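Local atomic coordinates of oxidase/hydroxylase (Streptomyces hygroscopicus subsp. hygroscopicus, PDB entry 4XCB), a protein that binds a metal ion, 2-oxoglutarate and hygromycin B, and probably acts as a 2-oxoglutarate-dependent dioxygenase in antibiotic biosynthesis. Residues E110-G115 with G249-D254; I125-H130 with N204-H209. All blocks are in the same frame, centred on the assembly; numbering follows the deposited sequence.

Contact 1, partly buried, is centred about 18 Å from the chain centre; contact 2, buried beside the metal, about 11 Å. They share no strand: contact 1 joins strand 112-113 to the loop after strand 220-229, contact 2 the lead-in to strand 128-130 to the turn before strand 209-211. The outer one buries more surface (354 against 215 Å²) and combines two direct hydrogen bonds and a shared water with Leu112 packed on His253 and Val251. Contact 2 holds together by packing alone; its hydrogen bonds run within 204-209. Contact 1 reaches the antibiotic through Asp252, contact 2 the nickel through Glu205 and His209. They meet where Glu110 OE2 packs 3.4 Å from Met208 CE, their centres about 16 Å apart.

Contact 1: E110-G115 with G249-D254; sequences ELLDLG and GYVDHD. With HY0 (hygromycin b variant), chain G.
The His253 ring carries Leu112 on one face: CB stands 3.6 Å from the ring centroid and 5° off its normal, a CH-pi contact. At the ring edge, His253 ND1 donates in the ring plane to Glu110 O (2.8 Å, N-H...O angle 162°), though from above the plane of that carbonyl. This bond fixes the ring's rotation and assigns the ND1 proton. With its CG anti to the backbone N, Leu112 also brings CD2 to 3.8 Å from His253 NE2 and to 3.9 Å from Val251 CG1. The other flat group, Tyr250, meets Trp235 of its own chain and Phe231 of the second subunit.

A second bond, Asp254 N to Leu111 O (2.9 Å), lies in the carbonyl plane, nearly in line with the C=O (160°). A water accepts from Leu111 N and donates to both Glu110 OE1 and Asp254 OD2. Asp252 turns away to the hygromycin B variant, OD1 accepting from HY0 O35 at 2.6 Å and OD2 from HY0 O8, so the contact backs one wall of the pocket that holds it.

Strand 112-113 pairs with 118-119, Pro85 of the second subunit packs on Leu112 and Val251, and both acids reach the region where helix 170-175 begins: Glu110 accepts from Leu169 N and Leu170 N, and Asp254 forms a salt bridge with the Arg171 side chain.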
loop_
_atom_site.group_PDB
_atom_site.type_symbol
_atom_site.label_atom_id
_atom_site.label_comp_id
_atom_site.label_asym_id
_atom_site.label_seq_id
_atom_site.Cartn_x
_atom_site.Cartn_y
_atom_site.Cartn_z
ATOM N N GLU A 110 -16.358 -1.156 -0.768
ATOM C CA GLU A 110 -17.755 -1.075 -0.382
ATOM C C GLU A 110 -17.896 -1.330 1.105
ATOM O O GLU A 110 -17.014 -1.954 1.721
ATOM C CB GLU A 110 -18.596 -2.046 -1.207
ATOM C CG GLU A 110 -18.505 -1.721 -2.700
ATOM C CD GLU A 110 -18.916 -0.282 -3.011
ATOM O OE1 GLU A 110 -20.031 0.100 -2.625
ATOM O OE2 GLU A 110 -18.127 0.456 -3.627
ATOM N N LEU A 111 -18.997 -0.854 1.677
ATOM C CA LEU A 111 -19.159 -0.834 3.125
ATOM C C LEU A 111 -19.912 -2.038 3.656
ATOM O O LEU A 111 -20.687 -2.682 2.948
ATOM C CB LEU A 111 -19.874 0.450 3.563
ATOM C CG LEU A 111 -19.283 1.743 3.009
ATOM C CD1 LEU A 111 -20.151 2.946 3.376
ATOM C CD2 LEU A 111 -17.854 1.934 3.501
ATOM N N LEU A 112 -19.662 -2.340 4.925
ATOM C CA LEU A 112 -20.408 -3.352 5.654
ATOM C C LEU A 112 -20.611 -2.831 7.065
ATOM O O LEU A 112 -19.657 -2.385 7.697
ATOM C CB LEU A 112 -19.667 -4.692 5.659
ATOM C CG LEU A 112 -20.220 -5.813 6.541
ATOM C CD1 LEU A 112 -21.597 -6.242 6.084
ATOM C CD2 LEU A 112 -19.262 -7.009 6.549
ATOM N N ASP A 113 -21.858 -2.849 7.528
ATOM C CA ASP A 113 -22.175 -2.428 8.883
ATOM C C ASP A 113 -22.087 -3.651 9.774
ATOM O O ASP A 113 -22.714 -4.678 9.486
ATOM C CB ASP A 113 -23.574 -1.812 8.976
ATOM C CG ASP A 113 -23.746 -0.602 8.075
ATOM O OD1 ASP A 113 -22.760 0.134 7.855
ATOM O OD2 ASP A 113 -24.875 -0.385 7.582
ATOM N N LEU A 114 -21.309 -3.543 10.849
ATOM C CA LEU A 114 -21.141 -4.654 11.780
ATOM C C LEU A 114 -21.711 -4.384 13.166
ATOM O O LEU A 114 -21.272 -4.984 14.150
ATOM C CB LEU A 114 -19.664 -5.009 11.918
ATOM C CG LEU A 114 -18.994 -5.530 10.651
ATOM C CD1 LEU A 114 -17.512 -5.696 10.888
ATOM C CD2 LEU A 114 -19.623 -6.848 10.243
ATOM N N GLY A 115 -22.686 -3.488 13.252
ATOM C CA GLY A 115 -23.354 -3.248 14.519
ATOM C C GLY A 115 -22.776 -2.068 15.271
ATOM O O GLY A 115 -23.418 -1.024 15.396
ATOM N N GLY A 249 -17.805 -18.788 6.625
ATOM C CA GLY A 249 -18.423 -18.333 5.401
ATOM C C GLY A 249 -18.019 -16.926 5.055
ATOM O O GLY A 249 -17.162 -16.311 5.690
ATOM N N TYR A 250 -18.671 -16.415 4.034
ATOM C CA TYR A 250 -18.320 -15.127 3.464
ATOM C C TYR A 250 -19.464 -14.147 3.683
ATOM O O TYR A 250 -20.607 -14.401 3.290
ATOM C CB TYR A 250 -17.998 -15.282 1.974
ATOM C CG TYR A 250 -16.758 -16.114 1.716
ATOM C CD1 TYR A 250 -16.759 -17.492 1.937
ATOM C CD2 TYR A 250 -15.584 -15.527 1.260
ATOM C CE1 TYR A 250 -15.627 -18.255 1.717
ATOM C CE2 TYR A 250 -14.438 -16.289 1.032
ATOM C CZ TYR A 250 -14.477 -17.657 1.248
ATOM O OH TYR A 250 -13.354 -18.426 1.042
ATOM N N VAL A 251 -19.144 -13.030 4.321
ATOM C CA VAL A 251 -20.119 -11.971 4.563
ATOM C C VAL A 251 -19.845 -10.819 3.617
ATOM O O VAL A 251 -18.874 -10.081 3.783
ATOM C CB VAL A 251 -20.073 -11.462 6.024
ATOM C CG1 VAL A 251 -21.141 -10.390 6.242
ATOM C CG2 VAL A 251 -20.251 -12.611 7.010
ATOM N N ASP A 252 -20.696 -10.668 2.604
ATOM C CA ASP A 252 -20.439 -9.664 1.583
ATOM C C ASP A 252 -20.728 -8.248 2.063
ATOM O O ASP A 252 -21.630 -8.015 2.871
ATOM C CB ASP A 252 -21.266 -9.944 0.324
ATOM C CG ASP A 252 -20.849 -11.226 -0.391
ATOM O OD1 ASP A 252 -19.817 -11.829 -0.026
ATOM O OD2 ASP A 252 -21.555 -11.625 -1.342
ATOM N N HIS A 253 -19.953 -7.313 1.534
ATOM C CA HIS A 253 -20.209 -5.892 1.724
ATOM C C HIS A 253 -21.324 -5.481 0.763
ATOM O O HIS A 253 -21.875 -6.340 0.084
ATOM C CB HIS A 253 -18.915 -5.091 1.514
ATOM C CG HIS A 253 -17.875 -5.358 2.562
ATOM N ND1 HIS A 253 -17.028 -4.380 3.047
ATOM C CD2 HIS A 253 -17.558 -6.492 3.229
ATOM C CE1 HIS A 253 -16.242 -4.904 3.968
ATOM N NE2 HIS A 253 -16.533 -6.187 4.087
ATOM N N ASP A 254 -21.676 -4.197 0.728
ATOM C CA ASP A 254 -22.833 -3.745 -0.071
ATOM C C ASP A 254 -22.782 -4.292 -1.485
ATOM O O ASP A 254 -21.745 -4.230 -2.123
ATOM C CB ASP A 254 -22.902 -2.213 -0.170
ATOM C CG ASP A 254 -23.224 -1.518 1.152
ATOM O OD1 ASP A 254 -23.683 -2.174 2.099
ATOM O OD2 ASP A 254 -23.025 -0.274 1.213
HETATM C C1 HY0 G . -24.933 -11.442 -1.190
HETATM C C2 HY0 G . -25.973 -10.739 -0.347
HETATM C C3 HY0 G . -27.086 -11.712 0.013
HETATM C C4 HY0 G . -27.732 -12.271 -1.255
HETATM C C5 HY0 G . -26.689 -12.892 -2.188
HETATM C C6 HY0 G . -25.544 -11.969 -2.467
HETATM N N7 HY0 G . -25.349 -10.271 0.831
HETATM O O8 HY0 G . -23.945 -10.497 -1.528
HETATM N N9 HY0 G . -28.682 -13.263 -0.882
HETATM C C10 HY0 G . -29.911 -12.597 -0.461
HETATM O O11 HY0 G . -27.323 -13.189 -3.414
HETATM C C12 HY0 G . -22.777 -12.715 -4.852
HETATM C C13 HY0 G . -24.025 -12.056 -4.330
HETATM O O14 HY0 G . -25.064 -11.981 -5.276
HETATM C C15 HY0 G . -24.653 -11.254 -6.400
HETATM C C16 HY0 G . -23.726 -12.137 -7.175
HETATM C C17 HY0 G . -22.469 -12.414 -6.254
HETATM O O18 HY0 G . -24.529 -12.732 -3.182
HETATM C C19 HY0 G . -25.883 -10.904 -7.235
HETATM O O20 HY0 G . -26.634 -9.911 -6.531
HETATM O O21 HY0 G . -24.341 -13.329 -7.496
HETATM O O22 HY0 G . -21.778 -13.468 -6.783
HETATM C C23 HY0 G . -21.635 -14.430 -5.721
HETATM C C24 HY0 G . -21.679 -15.804 -6.301
HETATM C C25 HY0 G . -21.204 -16.823 -5.276
HETATM C C26 HY0 G . -19.853 -16.440 -4.707
HETATM C C27 HY0 G . -19.966 -15.077 -4.114
HETATM O O28 HY0 G . -20.383 -14.189 -5.125
HETATM O O29 HY0 G . -22.740 -14.194 -4.747
HETATM O O30 HY0 G . -23.012 -16.174 -6.670
HETATM O O31 HY0 G . -21.179 -18.093 -5.887
HETATM O O32 HY0 G . -18.834 -16.451 -5.710
HETATM C C33 HY0 G . -18.603 -14.599 -3.580
HETATM C C34 HY0 G . -18.813 -13.510 -2.561
HETATM O O35 HY0 G . -19.279 -14.029 -1.333
HETATM N N36 HY0 G . -17.867 -14.048 -4.656
HETATM O O HOH W 1 -20.836 0.718 -0.004
#

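Contact 2: I125-H130 with N204-H209. With NI (nickel (II) ion), chain E.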
loop_
_atom_site.group_PDB
_atom_site.type_symbol
_atom_site.label_atom_id
_atom_site.label_comp_id
_atom_site.label_asym_id
_atom_site.label_seq_id
_atom_site.Cartn_x
_atom_site.Cartn_y
_atom_site.Cartn_z
ATOM N N ILE A 125 -11.157 -10.425 -0.506
ATOM C CA ILE A 125 -10.855 -9.945 -1.837
ATOM C C ILE A 125 -9.791 -8.857 -1.852
ATOM O O ILE A 125 -9.564 -8.237 -2.877
ATOM C CB ILE A 125 -12.114 -9.369 -2.548
ATOM C CG1 ILE A 125 -12.860 -8.412 -1.612
ATOM C CG2 ILE A 125 -13.014 -10.504 -3.029
ATOM C CD1 ILE A 125 -13.992 -7.625 -2.280
ATOM N N THR A 126 -9.169 -8.615 -0.707
ATOM C CA THR A 126 -8.142 -7.593 -0.596
ATOM C C THR A 126 -6.831 -8.131 -1.168
ATOM O O THR A 126 -6.294 -9.143 -0.712
ATOM C CB THR A 126 -8.000 -7.135 0.869
ATOM O OG1 THR A 126 -9.177 -6.405 1.248
ATOM C CG2 THR A 126 -6.812 -6.244 1.041
ATOM N N HIS A 127 -6.328 -7.465 -2.202
ATOM C CA HIS A 127 -5.233 -8.018 -2.959
ATOM C C HIS A 127 -4.036 -7.091 -2.969
ATOM O O HIS A 127 -4.132 -5.909 -2.624
ATOM C CB HIS A 127 -5.690 -8.323 -4.385
ATOM C CG HIS A 127 -6.245 -7.134 -5.094
ATOM N ND1 HIS A 127 -5.494 -6.376 -5.963
ATOM C CD2 HIS A 127 -7.469 -6.561 -5.053
ATOM C CE1 HIS A 127 -6.235 -5.389 -6.433
ATOM N NE2 HIS A 127 -7.438 -5.477 -5.896
ATOM N N THR A 128 -2.893 -7.641 -3.335
ATOM C CA THR A 128 -1.686 -6.844 -3.313
ATOM C C THR A 128 -0.711 -7.286 -4.398
ATOM O O THR A 128 -1.030 -8.117 -5.257
ATOM C CB THR A 128 -1.047 -6.908 -1.899
ATOM O OG1 THR A 128 0.008 -5.951 -1.770
ATOM C CG2 THR A 128 -0.508 -8.273 -1.616
ATOM N N TYR A 129 0.458 -6.669 -4.371
ATOM C CA TYR A 129 1.518 -6.897 -5.340
ATOM C C TYR A 129 2.856 -6.814 -4.619
ATOM O O TYR A 129 3.055 -5.950 -3.761
ATOM C CB TYR A 129 1.451 -5.861 -6.488
ATOM C CG TYR A 129 2.672 -5.882 -7.368
ATOM C CD1 TYR A 129 3.781 -5.099 -7.077
ATOM C CD2 TYR A 129 2.722 -6.697 -8.486
ATOM C CE1 TYR A 129 4.907 -5.137 -7.868
ATOM C CE2 TYR A 129 3.837 -6.735 -9.285
ATOM C CZ TYR A 129 4.926 -5.941 -8.980
ATOM O OH TYR A 129 6.034 -5.993 -9.795
ATOM N N HIS A 130 3.779 -7.696 -4.970
ATOM C CA HIS A 130 5.070 -7.720 -4.319
ATOM C C HIS A 130 6.093 -8.431 -5.196
ATOM O O HIS A 130 5.870 -9.570 -5.629
ATOM C CB HIS A 130 4.937 -8.404 -2.948
ATOM C CG HIS A 130 6.210 -8.478 -2.167
ATOM N ND1 HIS A 130 6.850 -7.362 -1.668
ATOM C CD2 HIS A 130 6.958 -9.542 -1.795
ATOM C CE1 HIS A 130 7.926 -7.742 -0.997
ATOM N NE2 HIS A 130 8.010 -9.062 -1.055
ATOM N N ASN A 204 -10.587 -11.023 -10.956
ATOM C CA ASN A 204 -10.315 -10.601 -9.579
ATOM C C ASN A 204 -11.635 -10.252 -8.909
ATOM O O ASN A 204 -12.303 -9.311 -9.333
ATOM C CB ASN A 204 -9.381 -9.382 -9.587
ATOM C CG ASN A 204 -8.904 -8.986 -8.189
ATOM O OD1 ASN A 204 -9.524 -9.327 -7.192
ATOM N ND2 ASN A 204 -7.794 -8.243 -8.125
ATOM N N GLU A 205 -12.027 -10.971 -7.867
ATOM C CA GLU A 205 -13.357 -10.749 -7.301
ATOM C C GLU A 205 -13.462 -9.401 -6.588
ATOM O O GLU A 205 -14.548 -8.986 -6.189
ATOM C CB GLU A 205 -13.741 -11.903 -6.369
ATOM C CG GLU A 205 -14.262 -13.122 -7.153
ATOM C CD GLU A 205 -15.582 -12.840 -7.856
ATOM O OE1 GLU A 205 -16.550 -12.432 -7.184
ATOM O OE2 GLU A 205 -15.651 -13.023 -9.089
ATOM N N ALA A 206 -12.348 -8.692 -6.486
ATOM C CA ALA A 206 -12.383 -7.313 -5.992
ATOM C C ALA A 206 -13.072 -6.367 -6.984
ATOM O O ALA A 206 -13.556 -5.303 -6.583
ATOM C CB ALA A 206 -10.975 -6.829 -5.689
ATOM N N LEU A 207 -13.117 -6.753 -8.257
ATOM C CA LEU A 207 -13.719 -5.905 -9.290
ATOM C C LEU A 207 -15.220 -5.806 -9.074
ATOM O O LEU A 207 -15.864 -6.789 -8.785
ATOM C CB LEU A 207 -13.413 -6.475 -10.671
ATOM C CG LEU A 207 -13.833 -5.607 -11.846
ATOM C CD1 LEU A 207 -12.945 -4.367 -11.892
ATOM C CD2 LEU A 207 -13.666 -6.419 -13.102
ATOM N N MET A 208 -15.790 -4.608 -9.212
ATOM C CA MET A 208 -17.230 -4.468 -9.136
ATOM C C MET A 208 -17.795 -4.759 -10.503
ATOM O O MET A 208 -17.445 -4.078 -11.459
ATOM C CB MET A 208 -17.645 -3.065 -8.698
ATOM C CG MET A 208 -19.158 -2.920 -8.611
ATOM S SD MET A 208 -19.673 -1.273 -8.090
ATOM C CE MET A 208 -19.058 -1.265 -6.409
ATOM N N HIS A 209 -18.635 -5.784 -10.583
ATOM C CA HIS A 209 -19.054 -6.312 -11.868
ATOM C C HIS A 209 -20.452 -6.917 -11.797
ATOM O O HIS A 209 -21.021 -7.103 -10.720
ATOM C CB HIS A 209 -18.055 -7.369 -12.337
ATOM C CG HIS A 209 -18.035 -8.575 -11.462
ATOM N ND1 HIS A 209 -17.386 -8.604 -10.246
ATOM C CD2 HIS A 209 -18.642 -9.776 -11.601
ATOM C CE1 HIS A 209 -17.572 -9.790 -9.685
ATOM N NE2 HIS A 209 -18.332 -10.513 -10.486
HETATM NI NI NI E . -19.592 -12.094 -9.941
HETATM O O HOH W 2 -17.927 -13.541 -10.545
HETATM O O HOH W 3 -18.848 -12.525 -8.120
#
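In this double-stranded beta-helix oxygenase, residues 204-209 link strand 200-204 to strand 209-211 by a type I turn from Asn204 to Leu207, with an Asx turn at its start: Asn204 OD1 accepts from Ala206 N at 3.0 Å (162°). Side chains of 125-130 pack against that turn. The tight part centres on Ala206, whose CB lies 3.4 Å from Ile125 O and 3.6 Å from His127 CD2. Alongside, Ile125 CG2 rests 3.7 Å from Glu205 CB, crossing that chain obliquely.

His127 completes the packing. Its CG takes the crowded position between backbone N and carbonyl carbon (chi1 57°), which turns the ring toward the turn. Asn204 ND2 sits 3.4 Å above the ring plane, over its centre, with amide and ring planes 74° apart; the amide thus meets the face nearly end-on instead of lying flat on it. His127 NE2 is hydrogen-bonded to His163 O. An alanine in place of His127 would remove the ring beneath ND2 and beside Ala206 CB together with the link to His163, and would probably leave the turn less firmly held.

Beyond His127 the segments part: strand 128-130 does not touch the turn, and Tyr129 engages other subunits, including Asp131 of the third. On the metal side, bound waters take the place of packing. Glu205, an Fe(2+)-binding residue in a crystal structure of this protein, here reaches nickel only through waters, OE2 accepting from one at 2.8 Å and OE1 hydrogen-bonded to a second nickel-bound water. His209 binds directly, as does His105. His209 ND1 donates in its ring plane to Leu207 O (2.8 Å), which sets the ring's rotation and directs NE2 to nickel at 2.1 Å.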